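Local coordinates for glutathione S-transferase domain (Burkholderia graminis, PDB 4MF5), which binds glutathione and probably acts as a glutathione transferase of the GST superfamily, at residues 45-50 with 251-256; 33-38 with 70-75; 63-68 with 121-126; 86-91 with 108-113. All coordinates share one frame; numbering follows the deposited sequence.

Overall arrangement
Interaction 2 opens first, at 33-38, and closes at 70-75. It joins the end of helix 31-34 to strand 67-71. Interaction 1 opens inside that loop, on strand 43-47, and closes only at the C terminus, so the two cross. Interaction 3 starts at 63-68. It also crosses interaction 2, but is nested within interaction 1, and closes at the end of helix 112-123. Interaction 4, 86-91 with 108-113, is nested inside interaction 3. All four reach one mixed sheet with the strand order 67-71, 43-47, 95-98, 107-110. Interactions 1 and 2 touch through backbone bonds of neighbouring strands and both meet glutathione. Interaction 1 brings the C-terminal tail back to the N-terminal domain.

Interaction 1: residues 45-50 with 251-256. With GSH (glutathione), chain D.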
loop_
_atom_site.group_PDB
_atom_site.type_symbol
_atom_site.label_atom_id
_atom_site.label_comp_id
_atom_site.label_asym_id
_atom_site.label_seq_id
_atom_site.Cartn_x
_atom_site.Cartn_y
_atom_site.Cartn_z
ATOM N N LEU A 45 1.910 20.694 -4.627
ATOM C CA LEU A 45 1.761 19.755 -3.514
ATOM C C LEU A 45 0.676 20.267 -2.584
ATOM O O LEU A 45 0.773 21.384 -2.088
ATOM C CB LEU A 45 3.078 19.635 -2.744
ATOM C CG LEU A 45 3.013 18.819 -1.461
ATOM C CD1 LEU A 45 2.699 17.355 -1.740
ATOM C CD2 LEU A 45 4.306 18.953 -0.673
ATOM N N TYR A 46 -0.332 19.429 -2.324
ATOM C CA TYR A 46 -1.447 19.766 -1.431
ATOM C C TYR A 46 -1.315 18.824 -0.249
ATOM O O TYR A 46 -1.555 17.623 -0.367
ATOM C CB TYR A 46 -2.770 19.625 -2.170
ATOM C CG TYR A 46 -2.787 20.333 -3.518
ATOM C CD1 TYR A 46 -3.140 21.672 -3.646
ATOM C CD2 TYR A 46 -2.444 19.635 -4.669
ATOM C CE1 TYR A 46 -3.144 22.287 -4.888
ATOM C CE2 TYR A 46 -2.442 20.249 -5.906
ATOM C CZ TYR A 46 -2.791 21.572 -6.015
ATOM O OH TYR A 46 -2.789 22.136 -7.268
ATOM N N SER A 47 -0.834 19.344 0.878
ATOM C CA SER A 47 -0.392 18.474 1.951
ATOM C C SER A 47 -0.465 19.135 3.315
ATOM O O SER A 47 -0.852 20.294 3.463
ATOM C CB SER A 47 1.029 18.007 1.618
ATOM O OG SER A 47 1.419 16.916 2.438
ATOM N N LEU A 48 -0.057 18.353 4.305
ATOM C CA LEU A 48 0.057 18.756 5.701
ATOM C C LEU A 48 1.239 17.955 6.221
ATOM O O LEU A 48 1.430 16.835 5.779
ATOM C CB LEU A 48 -1.206 18.383 6.476
ATOM C CG LEU A 48 -1.381 18.896 7.903
ATOM C CD1 LEU A 48 -1.533 20.409 7.930
ATOM C CD2 LEU A 48 -2.589 18.218 8.535
ATOM N N PRO A 49 2.010 18.468 7.198
ATOM C CA PRO A 49 3.215 17.722 7.620
ATOM C C PRO A 49 2.994 16.535 8.563
ATOM O O PRO A 49 3.741 16.320 9.522
ATOM C CB PRO A 49 4.106 18.784 8.283
ATOM C CG PRO A 49 3.473 20.058 8.034
ATOM C CD PRO A 49 2.038 19.850 7.678
ATOM N N THR A 50 2.030 15.712 8.231
ATOM C CA THR A 50 1.809 14.444 8.893
ATOM C C THR A 50 2.704 13.400 8.238
ATOM O O THR A 50 3.286 13.663 7.209
ATOM C CB THR A 50 0.348 14.044 8.706
ATOM O OG1 THR A 50 0.142 13.871 7.306
ATOM C CG2 THR A 50 -0.596 15.111 9.258
ATOM N N ASP A 251 9.030 20.107 7.538
ATOM C CA ASP A 251 8.431 21.411 7.800
ATOM C C ASP A 251 7.770 21.994 6.555
ATOM O O ASP A 251 7.715 23.210 6.395
ATOM C CB ASP A 251 9.493 22.372 8.335
ATOM C CG ASP A 251 8.910 23.643 8.918
ATOM O OD1 ASP A 251 7.789 23.614 9.465
ATOM O OD2 ASP A 251 9.604 24.671 8.842
ATOM N N SER A 252 7.237 21.149 5.689
ATOM C CA SER A 252 6.647 21.615 4.445
ATOM C C SER A 252 5.403 20.801 4.137
ATOM O O SER A 252 5.490 19.573 4.102
ATOM C CB SER A 252 7.670 21.461 3.317
ATOM O OG SER A 252 7.154 21.939 2.114
ATOM N N PRO A 253 4.256 21.451 3.840
ATOM C CA PRO A 253 4.010 22.893 3.836
ATOM C C PRO A 253 4.189 23.500 5.211
ATOM O O PRO A 253 4.117 22.790 6.216
ATOM C CB PRO A 253 2.548 23.013 3.348
ATOM C CG PRO A 253 2.296 21.743 2.577
ATOM C CD PRO A 253 3.088 20.707 3.352
ATOM N N LYS A 254 4.406 24.806 5.236
ATOM C CA LYS A 254 4.662 25.533 6.475
ATOM C C LYS A 254 3.334 25.723 7.167
ATOM O O LYS A 254 2.344 26.044 6.509
ATOM C CB LYS A 254 5.349 26.871 6.200
ATOM C CG LYS A 254 6.869 26.811 6.319
ATOM C CD LYS A 254 7.578 27.072 5.005
ATOM C CE LYS A 254 8.979 26.484 5.025
ATOM N NZ LYS A 254 8.942 25.010 4.793
ATOM N N ARG A 255 3.325 25.507 8.486
ATOM C CA ARG A 255 2.097 25.567 9.300
ATOM C C ARG A 255 1.496 26.971 9.271
ATOM O O ARG A 255 0.316 27.168 9.577
ATOM C CB ARG A 255 2.380 25.132 10.745
ATOM N N GLY A 256 2.334 27.944 8.922
ATOM C CA GLY A 256 1.883 29.277 8.559
ATOM C C GLY A 256 2.942 29.963 7.713
ATOM O O GLY A 256 4.107 30.044 8.113
ATOM O OXT GLY A 256 2.668 30.439 6.609
HETATM C CG1 GSH D . -3.079 9.643 3.922
HETATM C CD1 GSH D . -3.000 10.710 4.960
HETATM O OE1 GSH D . -1.949 11.059 5.522
HETATM N N2 GSH D . -4.145 11.278 5.222
HETATM C CA2 GSH D . -4.654 11.567 6.542
HETATM C C2 GSH D . -5.667 12.616 6.273
HETATM O O2 GSH D . -5.549 13.355 5.229
HETATM C CB2 GSH D . -3.793 12.120 7.646
HETATM S SG2 GSH D . -2.092 12.400 7.197
HETATM N N3 GSH D . -6.663 12.694 7.129
HETATM C CA3 GSH D . -7.807 13.522 6.840
HETATM C C3 GSH D . -9.065 12.834 7.313
HETATM O O31 GSH D . -8.943 11.747 7.916
HETATM O O32 GSH D . -10.184 13.351 7.103
HETATM O O HOH W 1 4.002 17.515 3.160
#
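Pro49 and Pro253 are the rings that carry this contact, and each meets a backbone carbonyl with its CG. Pro49 CG lies 3.3 Å from Pro253 O, and Pro253 CG lies 3.6 Å from Ser47 O. Pro253 CD also rests 3.8 Å from Ser47 CB. Tyr46 leaves the strand away from the tail at its CB, and its ring meets that of His70. A cis peptide bond precedes Pro253 and turns the tail beside the strand end. Ser47 OG is anti to the backbone N (chi1 -166°), beside its own carbonyl carbon. There it lies 2.7 Å from a water, and that water donates to Ser252 O, also at 2.7 Å. Ser57 OG is a second partner of Ser252 O, while Ser252 OG bonds to Tyr67 OH. Pro49 centres an inverse gamma turn that leads to Thr50, the N-cap of helix 51-63 and part of the glutathione pocket. Thr50 OG1 is 2.7 Å from GSH SG2, but only traces of the ligand are bound, so this distance is doubtful. No direct hydrogen bond joins the two segments. The C-terminal tail is fitted to the N-terminal domain by proline contacts, and its buried carbonyl at Ser252 is satisfied by a shared water and a serine.

Interaction 2: residues 33-38 with 70-75; sequences KKWPAA and HLVRFD. With GSH (glutathione), chain D.
Trp35 and His70 each turn CG beside the backbone N, with chi1 at -65° and -60°, and this slides the two side chains past each other in opposite directions. Trp35 CB comes over the face of the imidazole, 4.0 Å from the centroid of the His70 ring. In return, His70 CB lies 3.7 Å from Trp35 CD1. The two rings are oblique, with planes at 52°. Further along, Val72 CG2 sits over one face of the indole, 4.2 Å from the centroid of the Trp35 six-membered ring, a CH-pi contact. Lys34 CG lies over the opposite face, toward the rim. The indole N-H is not left idle: Trp35 NE1 donates a weak, bent bond of 3.1 Å to Leu71 O. Pro36 O lies 3.3 Å from His70 CE1. Beyond the contact, Phe74 reaches the glutathione pocket, where GSH CA3 lies over its ring. The contact lays the turn after helix 31-34 against the end of strand 67-71, an outermost strand of the sheet within this chain. It is mainly apolar and aromatic. With NE2 paired to the amide oxygen of Gln44, the His70 ring probably carries a proton there. A partial positive charge on CE1 would probably suit the nearby Pro36 carbonyl.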
loop_
_atom_site.group_PDB
_atom_site.type_symbol
_atom_site.label_atom_id
_atom_site.label_comp_id
_atom_site.label_asym_id
_atom_site.label_seq_id
_atom_site.Cartn_x
_atom_site.Cartn_y
_atom_site.Cartn_z
ATOM N N LYS A 33 -8.954 26.346 -7.554
ATOM C CA LYS A 33 -9.818 27.422 -7.087
ATOM C C LYS A 33 -9.550 27.708 -5.613
ATOM O O LYS A 33 -9.646 28.855 -5.177
ATOM C CB LYS A 33 -11.301 27.074 -7.286
ATOM C CG LYS A 33 -11.706 26.977 -8.733
ATOM C CD LYS A 33 -11.674 28.359 -9.385
ATOM C CE LYS A 33 -12.129 28.340 -10.843
ATOM N NZ LYS A 33 -10.994 28.512 -11.794
ATOM N N LYS A 34 -9.264 26.671 -4.835
ATOM C CA LYS A 34 -9.018 26.814 -3.408
ATOM C C LYS A 34 -7.551 27.126 -3.086
ATOM O O LYS A 34 -7.251 27.912 -2.197
ATOM C CB LYS A 34 -9.477 25.565 -2.660
ATOM C CG LYS A 34 -9.322 25.668 -1.161
ATOM C CD LYS A 34 -10.188 24.648 -0.438
ATOM C CE LYS A 34 -10.053 24.695 1.069
ATOM N NZ LYS A 34 -10.654 25.931 1.597
ATOM N N TRP A 35 -6.632 26.521 -3.823
ATOM C CA TRP A 35 -5.203 26.742 -3.660
ATOM C C TRP A 35 -4.626 27.132 -5.019
ATOM O O TRP A 35 -4.067 26.301 -5.738
ATOM C CB TRP A 35 -4.490 25.510 -3.093
ATOM C CG TRP A 35 -4.907 25.155 -1.698
ATOM C CD1 TRP A 35 -4.425 25.679 -0.544
ATOM C CD2 TRP A 35 -5.846 24.156 -1.320
ATOM N NE1 TRP A 35 -5.023 25.089 0.536
ATOM C CE2 TRP A 35 -5.890 24.132 0.084
ATOM C CE3 TRP A 35 -6.633 23.255 -2.031
ATOM C CZ2 TRP A 35 -6.720 23.268 0.789
ATOM C CZ3 TRP A 35 -7.444 22.404 -1.340
ATOM C CH2 TRP A 35 -7.480 22.411 0.061
ATOM N N PRO A 36 -4.758 28.415 -5.403
ATOM C CA PRO A 36 -4.240 28.840 -6.704
ATOM C C PRO A 36 -2.726 28.687 -6.796
ATOM O O PRO A 36 -2.011 28.815 -5.806
ATOM C CB PRO A 36 -4.618 30.327 -6.778
ATOM C CG PRO A 36 -5.630 30.541 -5.764
ATOM C CD PRO A 36 -5.469 29.498 -4.710
ATOM N N ALA A 37 -2.249 28.399 -7.992
ATOM C CA ALA A 37 -0.828 28.238 -8.243
ATOM C C ALA A 37 -0.165 29.572 -8.500
ATOM O O ALA A 37 -0.421 30.217 -9.527
ATOM C CB ALA A 37 -0.628 27.326 -9.421
ATOM N N ALA A 38 0.677 30.008 -7.575
ATOM C CA ALA A 38 1.523 31.188 -7.831
ATOM C C ALA A 38 2.616 30.833 -8.821
ATOM O O ALA A 38 3.165 31.717 -9.488
ATOM C CB ALA A 38 2.144 31.691 -6.554
ATOM N N HIS A 70 1.100 23.744 -0.656
ATOM C CA HIS A 70 -0.181 24.311 -0.257
ATOM C C HIS A 70 -0.650 23.579 0.980
ATOM O O HIS A 70 -0.741 22.353 0.968
ATOM C CB HIS A 70 -1.209 24.151 -1.365
ATOM C CG HIS A 70 -0.813 24.822 -2.637
ATOM N ND1 HIS A 70 -0.884 26.188 -2.827
ATOM C CD2 HIS A 70 -0.318 24.310 -3.785
ATOM C CE1 HIS A 70 -0.450 26.481 -4.042
ATOM N NE2 HIS A 70 -0.098 25.358 -4.643
ATOM N N LEU A 71 -0.957 24.331 2.033
ATOM C CA LEU A 71 -1.329 23.754 3.302
ATOM C C LEU A 71 -2.819 23.414 3.305
ATOM O O LEU A 71 -3.689 24.289 3.195
ATOM C CB LEU A 71 -1.019 24.748 4.419
ATOM C CG LEU A 71 -1.259 24.231 5.838
ATOM C CD1 LEU A 71 -0.237 23.190 6.221
ATOM C CD2 LEU A 71 -1.254 25.398 6.822
ATOM N N VAL A 72 -3.106 22.134 3.434
ATOM C CA VAL A 72 -4.453 21.619 3.514
ATOM C C VAL A 72 -4.768 21.460 4.994
ATOM O O VAL A 72 -4.300 20.518 5.642
ATOM C CB VAL A 72 -4.571 20.283 2.769
ATOM C CG1 VAL A 72 -5.958 19.700 2.905
ATOM C CG2 VAL A 72 -4.200 20.443 1.300
ATOM N N ARG A 73 -5.517 22.423 5.533
ATOM C CA ARG A 73 -5.753 22.510 6.959
ATOM C C ARG A 73 -6.857 21.583 7.414
ATOM O O ARG A 73 -7.963 21.627 6.878
ATOM C CB ARG A 73 -6.111 23.938 7.342
ATOM C CG ARG A 73 -4.999 24.944 7.088
ATOM C CD ARG A 73 -5.375 26.315 7.594
ATOM N NE ARG A 73 -5.465 26.344 9.049
ATOM C CZ ARG A 73 -5.904 27.377 9.759
ATOM N NH1 ARG A 73 -6.327 28.481 9.152
ATOM N NH2 ARG A 73 -5.933 27.302 11.081
ATOM N N PHE A 74 -6.574 20.776 8.427
ATOM C CA PHE A 74 -7.587 19.890 8.983
ATOM C C PHE A 74 -8.527 20.638 9.915
ATOM O O PHE A 74 -9.682 20.243 10.061
ATOM C CB PHE A 74 -6.956 18.701 9.714
ATOM C CG PHE A 74 -6.264 17.715 8.797
ATOM C CD1 PHE A 74 -6.340 17.838 7.398
ATOM C CD2 PHE A 74 -5.543 16.644 9.329
ATOM C CE1 PHE A 74 -5.707 16.922 6.570
ATOM C CE2 PHE A 74 -4.908 15.725 8.501
ATOM C CZ PHE A 74 -4.993 15.863 7.121
ATOM N N ASP A 75 -8.055 21.722 10.523
ATOM C CA ASP A 75 -8.891 22.422 11.493
ATOM C C ASP A 75 -10.095 23.069 10.815
ATOM O O ASP A 75 -11.142 23.238 11.454
ATOM C CB ASP A 75 -8.089 23.427 12.338
ATOM C CG ASP A 75 -7.553 24.590 11.536
ATOM O OD1 ASP A 75 -7.082 24.381 10.419
ATOM O OD2 ASP A 75 -7.593 25.733 12.027
HETATM C CG1 GSH D . -3.079 9.643 3.922
HETATM C CD1 GSH D . -3.000 10.710 4.960
HETATM O OE1 GSH D . -1.949 11.059 5.522
HETATM N N2 GSH D . -4.145 11.278 5.222
HETATM C CA2 GSH D . -4.654 11.567 6.542
HETATM C C2 GSH D . -5.667 12.616 6.273
HETATM O O2 GSH D . -5.549 13.355 5.229
HETATM C CB2 GSH D . -3.793 12.120 7.646
HETATM S SG2 GSH D . -2.092 12.400 7.197
HETATM N N3 GSH D . -6.663 12.694 7.129
HETATM C CA3 GSH D . -7.807 13.522 6.840
HETATM C C3 GSH D . -9.065 12.834 7.313
HETATM O O31 GSH D . -8.943 11.747 7.916
HETATM O O32 GSH D . -10.184 13.351 7.103
#

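Interaction 3: residues 63-68 with 121-126; sequences TGLPYE and DKTGQL
Lys122 crosses Leu65 at about a right angle. Its chain runs extended from a CG anti to the backbone N (chi1 179°) and bends only at the last torsion. Lys122 CE lies 3.8 Å from Leu65 CD1, so the aliphatic part of the lysine does the touching. NZ continues past the leucine to a salt bridge with Asp98. Thr123 follows, with CG2 4.3 Å from Leu65 CD1, though this residue has two conformers. Gly124 takes positive phi and leaves the helix. Gln125 then reaches back, extended beyond CG. Its NE2 donates a long, weak bond of 3.5 Å to Thr63 O, nearly straight at 162°. In the conformer given, the same NE2 bonds to Thr123 OG1 at 3.0 Å, with the hydroxyl 28° out of the amide plane. Together they would help fix the rotation of the amide, whose carbon lies against Thr63 CB and CG2. Leu126 CD1 closes the row 4.1 Å from Thr63 CG2, and the same leucine packs on Met59 and Glu62. Thr63 OG1 turns back to bond Met59 O in its own helix. Gly64 and Gly124 are each the first residue beyond a helix, both with positive phi, as is common at helix C termini. The contact joins the ends of helices 51-63 and 112-123, which in the thioredoxin-like N-terminal domain of glutathione transferases pack on the same face of the sheet.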
loop_
_atom_site.group_PDB
_atom_site.type_symbol
_atom_site.label_atom_id
_atom_site.label_comp_id
_atom_site.label_asym_id
_atom_site.label_seq_id
_atom_site.Cartn_x
_atom_site.Cartn_y
_atom_site.Cartn_z
ATOM N N THR A 63 15.248 15.105 -3.951
ATOM C CA THR A 63 15.517 15.115 -5.376
ATOM C C THR A 63 15.769 16.511 -5.912
ATOM O O THR A 63 16.247 16.637 -7.027
ATOM C CB THR A 63 14.386 14.481 -6.193
ATOM O OG1 THR A 63 13.178 15.237 -6.029
ATOM C CG2 THR A 63 14.205 13.013 -5.825
ATOM N N GLY A 64 15.400 17.543 -5.158
ATOM C CA GLY A 64 15.544 18.917 -5.590
ATOM C C GLY A 64 14.526 19.358 -6.627
ATOM O O GLY A 64 14.686 20.438 -7.207
ATOM N N LEU A 65 13.483 18.572 -6.872
ATOM C CA LEU A 65 12.506 18.978 -7.847
ATOM C C LEU A 65 11.756 20.201 -7.329
ATOM O O LEU A 65 11.250 20.181 -6.209
ATOM C CB LEU A 65 11.504 17.850 -8.079
ATOM C CG LEU A 65 10.538 18.054 -9.239
ATOM C CD1 LEU A 65 11.239 17.899 -10.568
ATOM C CD2 LEU A 65 9.378 17.079 -9.160
ATOM N N PRO A 66 11.596 21.260 -8.146
ATOM C CA PRO A 66 10.830 22.406 -7.646
ATOM C C PRO A 66 9.394 22.030 -7.329
ATOM O O PRO A 66 8.778 21.224 -8.035
ATOM C CB PRO A 66 10.890 23.397 -8.821
ATOM C CG PRO A 66 12.156 23.020 -9.556
ATOM C CD PRO A 66 12.200 21.527 -9.467
ATOM N N TYR A 67 8.849 22.647 -6.300
ATOM C CA TYR A 67 7.448 22.421 -5.991
ATOM C C TYR A 67 6.860 23.617 -5.295
ATOM O O TYR A 67 7.579 24.436 -4.702
ATOM C CB TYR A 67 7.261 21.150 -5.161
ATOM C CG TYR A 67 7.777 21.188 -3.739
ATOM C CD1 TYR A 67 9.136 21.053 -3.473
ATOM C CD2 TYR A 67 6.913 21.328 -2.664
ATOM C CE1 TYR A 67 9.624 21.025 -2.172
ATOM C CE2 TYR A 67 7.384 21.319 -1.361
ATOM C CZ TYR A 67 8.728 21.166 -1.118
ATOM O OH TYR A 67 9.153 21.133 0.190
ATOM N N GLU A 68 5.539 23.714 -5.352
ATOM C CA GLU A 68 4.784 24.758 -4.695
ATOM C C GLU A 68 3.888 24.113 -3.657
ATOM O O GLU A 68 2.938 23.426 -4.018
ATOM C CB GLU A 68 3.938 25.541 -5.701
ATOM C CG GLU A 68 3.189 26.696 -5.059
ATOM C CD GLU A 68 2.406 27.559 -6.011
ATOM O OE1 GLU A 68 2.531 27.371 -7.232
ATOM O OE2 GLU A 68 1.648 28.431 -5.516
ATOM N N ASP A 121 10.679 7.736 -10.575
ATOM C CA ASP A 121 10.737 7.479 -12.016
ATOM C C ASP A 121 10.976 8.757 -12.804
ATOM O O ASP A 121 11.708 8.754 -13.789
ATOM C CB ASP A 121 9.437 6.848 -12.507
ATOM C CG ASP A 121 9.252 5.418 -12.078
ATOM O OD1 ASP A 121 10.191 4.792 -11.553
ATOM O OD2 ASP A 121 8.117 4.923 -12.290
ATOM N N LYS A 122 10.311 9.844 -12.406
ATOM C CA LYS A 122 10.361 11.077 -13.174
ATOM C C LYS A 122 11.775 11.568 -13.357
ATOM O O LYS A 122 12.154 11.992 -14.445
ATOM C CB LYS A 122 9.531 12.160 -12.481
ATOM C CG LYS A 122 9.542 13.505 -13.184
ATOM C CD LYS A 122 8.995 14.617 -12.314
ATOM C CE LYS A 122 9.111 15.985 -12.991
ATOM N NZ LYS A 122 8.163 16.151 -14.117
ATOM N N THR A 123 12.548 11.509 -12.272
ATOM C CA THR A 123 13.919 12.015 -12.446
ATOM C C THR A 123 14.983 10.977 -12.157
ATOM O O THR A 123 16.166 11.300 -12.190
ATOM C CB THR A 123 14.190 13.257 -11.602
ATOM O OG1 THR A 123 14.041 12.904 -10.223
ATOM C CG2 THR A 123 13.253 14.393 -11.950
ATOM N N GLY A 124 14.589 9.712 -12.077
ATOM C CA GLY A 124 15.573 8.631 -12.002
ATOM C C GLY A 124 16.396 8.710 -10.731
ATOM O O GLY A 124 17.624 8.583 -10.778
ATOM N N GLN A 125 15.759 8.965 -9.603
ATOM C CA GLN A 125 16.451 9.071 -8.327
ATOM C C GLN A 125 15.751 8.273 -7.246
ATOM O O GLN A 125 14.530 8.241 -7.202
ATOM C CB GLN A 125 16.512 10.538 -7.871
ATOM C CG GLN A 125 17.321 11.435 -8.763
ATOM C CD GLN A 125 17.304 12.836 -8.214
ATOM O OE1 GLN A 125 17.937 13.125 -7.174
ATOM N NE2 GLN A 125 16.546 13.718 -8.869
ATOM N N LEU A 126 16.534 7.665 -6.358
ATOM C CA LEU A 126 16.035 7.107 -5.084
ATOM C C LEU A 126 15.182 5.860 -5.276
ATOM O O LEU A 126 14.426 5.451 -4.395
ATOM C CB LEU A 126 15.360 8.172 -4.209
ATOM C CG LEU A 126 16.309 9.315 -3.853
ATOM C CD1 LEU A 126 15.604 10.347 -2.998
ATOM C CD2 LEU A 126 17.583 8.824 -3.177
#

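Interaction 4: residues 86-91 with 108-113. With FMT (formic acid), chain B.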
loop_
_atom_site.group_PDB
_atom_site.type_symbol
_atom_site.label_atom_id
_atom_site.label_comp_id
_atom_site.label_asym_id
_atom_site.label_seq_id
_atom_site.Cartn_x
_atom_site.Cartn_y
_atom_site.Cartn_z
ATOM N N SER A 86 -11.887 16.892 -5.552
ATOM C CA SER A 86 -11.800 16.789 -7.011
ATOM C C SER A 86 -10.461 16.222 -7.453
ATOM O O SER A 86 -10.347 15.656 -8.539
ATOM C CB SER A 86 -12.039 18.141 -7.681
ATOM O OG SER A 86 -10.966 19.040 -7.512
ATOM N N LEU A 87 -9.436 16.382 -6.623
ATOM C CA LEU A 87 -8.121 15.802 -6.879
ATOM C C LEU A 87 -7.975 14.447 -6.178
ATOM O O LEU A 87 -7.536 13.469 -6.789
ATOM C CB LEU A 87 -7.014 16.751 -6.429
ATOM C CG LEU A 87 -5.590 16.261 -6.648
ATOM C CD1 LEU A 87 -5.334 15.914 -8.116
ATOM C CD2 LEU A 87 -4.585 17.274 -6.154
ATOM N N ASN A 88 -8.330 14.380 -4.896
ATOM C CA ASN A 88 -8.300 13.112 -4.171
ATOM C C ASN A 88 -9.672 12.803 -3.601
ATOM O O ASN A 88 -10.055 13.339 -2.557
ATOM C CB ASN A 88 -7.287 13.065 -3.033
ATOM C CG ASN A 88 -7.268 11.675 -2.411
ATOM O OD1 ASN A 88 -8.007 10.792 -2.867
ATOM N ND2 ASN A 88 -6.453 11.452 -1.414
ATOM N N PRO A 89 -10.443 11.950 -4.286
ATOM C CA PRO A 89 -11.790 11.626 -3.797
ATOM C C PRO A 89 -11.804 10.858 -2.459
ATOM O O PRO A 89 -12.855 10.751 -1.846
ATOM C CB PRO A 89 -12.350 10.762 -4.928
ATOM C CG PRO A 89 -11.155 10.125 -5.531
ATOM C CD PRO A 89 -10.108 11.203 -5.516
ATOM N N ASN A 90 -10.649 10.365 -2.015
ATOM C CA ASN A 90 -10.502 9.768 -0.697
ATOM C C ASN A 90 -10.289 10.809 0.403
ATOM O O ASN A 90 -10.195 10.429 1.569
ATOM C CB ASN A 90 -9.371 8.745 -0.712
ATOM C CG ASN A 90 -9.307 7.898 0.537
ATOM O OD1 ASN A 90 -10.330 7.423 1.030
ATOM N ND2 ASN A 90 -8.098 7.641 1.017
ATOM N N ASN A 91 -10.210 12.099 0.064
ATOM C CA ASN A 91 -10.176 13.150 1.081
ATOM C C ASN A 91 -8.958 13.097 2.000
ATOM O O ASN A 91 -9.021 13.597 3.126
ATOM C CB ASN A 91 -11.537 13.325 1.839
ATOM C CG ASN A 91 -11.863 12.279 2.906
ATOM O OD1 ASN A 91 -11.242 12.246 3.999
ATOM N ND2 ASN A 91 -12.904 11.522 2.670
ATOM N N PRO A 108 -2.320 14.513 -12.313
ATOM C CA PRO A 108 -2.856 14.505 -10.944
ATOM C C PRO A 108 -2.552 13.156 -10.310
ATOM O O PRO A 108 -2.641 12.136 -10.983
ATOM C CB PRO A 108 -4.358 14.670 -11.166
ATOM C CG PRO A 108 -4.610 13.982 -12.479
ATOM C CD PRO A 108 -3.364 14.205 -13.309
ATOM N N LEU A 109 -2.214 13.131 -9.022
ATOM C CA LEU A 109 -1.929 11.859 -8.380
ATOM C C LEU A 109 -2.117 11.976 -6.885
ATOM O O LEU A 109 -1.714 12.978 -6.281
ATOM C CB LEU A 109 -0.487 11.408 -8.718
ATOM C CG LEU A 109 -0.190 9.925 -8.585
ATOM C CD1 LEU A 109 -0.955 9.116 -9.616
ATOM C CD2 LEU A 109 1.306 9.671 -8.735
ATOM N N PHE A 110 -2.701 10.941 -6.285
ATOM C CA PHE A 110 -2.747 10.836 -4.832
ATOM C C PHE A 110 -2.174 9.479 -4.438
ATOM O O PHE A 110 -1.752 8.711 -5.296
ATOM C CB PHE A 110 -4.139 11.147 -4.271
ATOM C CG PHE A 110 -5.225 10.188 -4.686
ATOM C CD1 PHE A 110 -5.978 10.393 -5.836
ATOM C CD2 PHE A 110 -5.505 9.056 -3.911
ATOM C CE1 PHE A 110 -6.968 9.484 -6.198
ATOM C CE2 PHE A 110 -6.493 8.163 -4.279
ATOM C CZ PHE A 110 -7.223 8.373 -5.427
ATOM N N GLU A 111 -2.128 9.238 -3.118
ATOM C CA GLU A 111 -1.485 8.084 -2.470
ATOM C C GLU A 111 0.006 8.344 -2.377
ATOM O O GLU A 111 0.740 8.265 -3.366
ATOM C CB GLU A 111 -1.758 6.728 -3.140
ATOM C CG GLU A 111 -3.228 6.342 -3.116
ATOM C CD GLU A 111 -3.725 6.047 -1.757
ATOM O OE1 GLU A 111 -2.937 5.431 -0.971
ATOM O OE2 GLU A 111 -4.893 6.344 -1.437
ATOM N N SER A 112 0.481 8.586 -1.169
ATOM C CA SER A 112 1.899 8.881 -0.944
ATOM C C SER A 112 2.798 7.845 -1.590
ATOM O O SER A 112 3.770 8.196 -2.249
ATOM C CB SER A 112 2.159 8.974 0.551
ATOM O OG SER A 112 1.895 7.757 1.225
ATOM N N GLY A 113 2.508 6.552 -1.435
ATOM C CA GLY A 113 3.371 5.528 -2.016
ATOM C C GLY A 113 3.436 5.582 -3.529
ATOM O O GLY A 113 4.476 5.314 -4.126
HETATM C C FMT B . -1.442 8.111 1.735
HETATM O O1 FMT B . -0.517 7.384 2.114
HETATM O O2 FMT B . -1.357 9.007 0.868
HETATM O O HOH W 2 -5.623 8.784 -0.282
#
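The side chain of Asn88 runs up to the ring of Phe110 and lays its amide on one face. Its CB is 3.9 Å from Phe110 CB. Asn88 CG comes to 3.4 Å from Phe110 CG, and the amide is stacked on the ring with the planes 16° apart. OD1 sits over the ring centre, 3.2 Å from Phe110 CD2 at its closest. It also accepts from Asn90 N at 2.8 Å, with the donor 56° out of the carbonyl plane. This is an Asx turn, set within a type I turn from Asn88 to Asn91. ND2 donates to Lys92 O and, at 3.0 Å, to a water. The water also accepts from Asn90 ND2 and donates to Glu111 OE2, so it joins the two segments. Pro89 CD adds a contact 3.6 Å from Phe110 CE1. Leu87 CD1 presses tightly on Pro108 CB, at 3.4 Å. Ser112 N donates to O2 of a formic acid, probably from the crystallisation liquor, at 2.8 Å; glutathione has been seen at Ser112, though not bound to this chain here. Trp140 of the second subunit meets Phe110 edge-to-face, and Arg181 of that subunit bonds to Asn90 OD1. The contact lays the loop after helix 82-85 against the outer strand 107-110 and its neighbour 95-98.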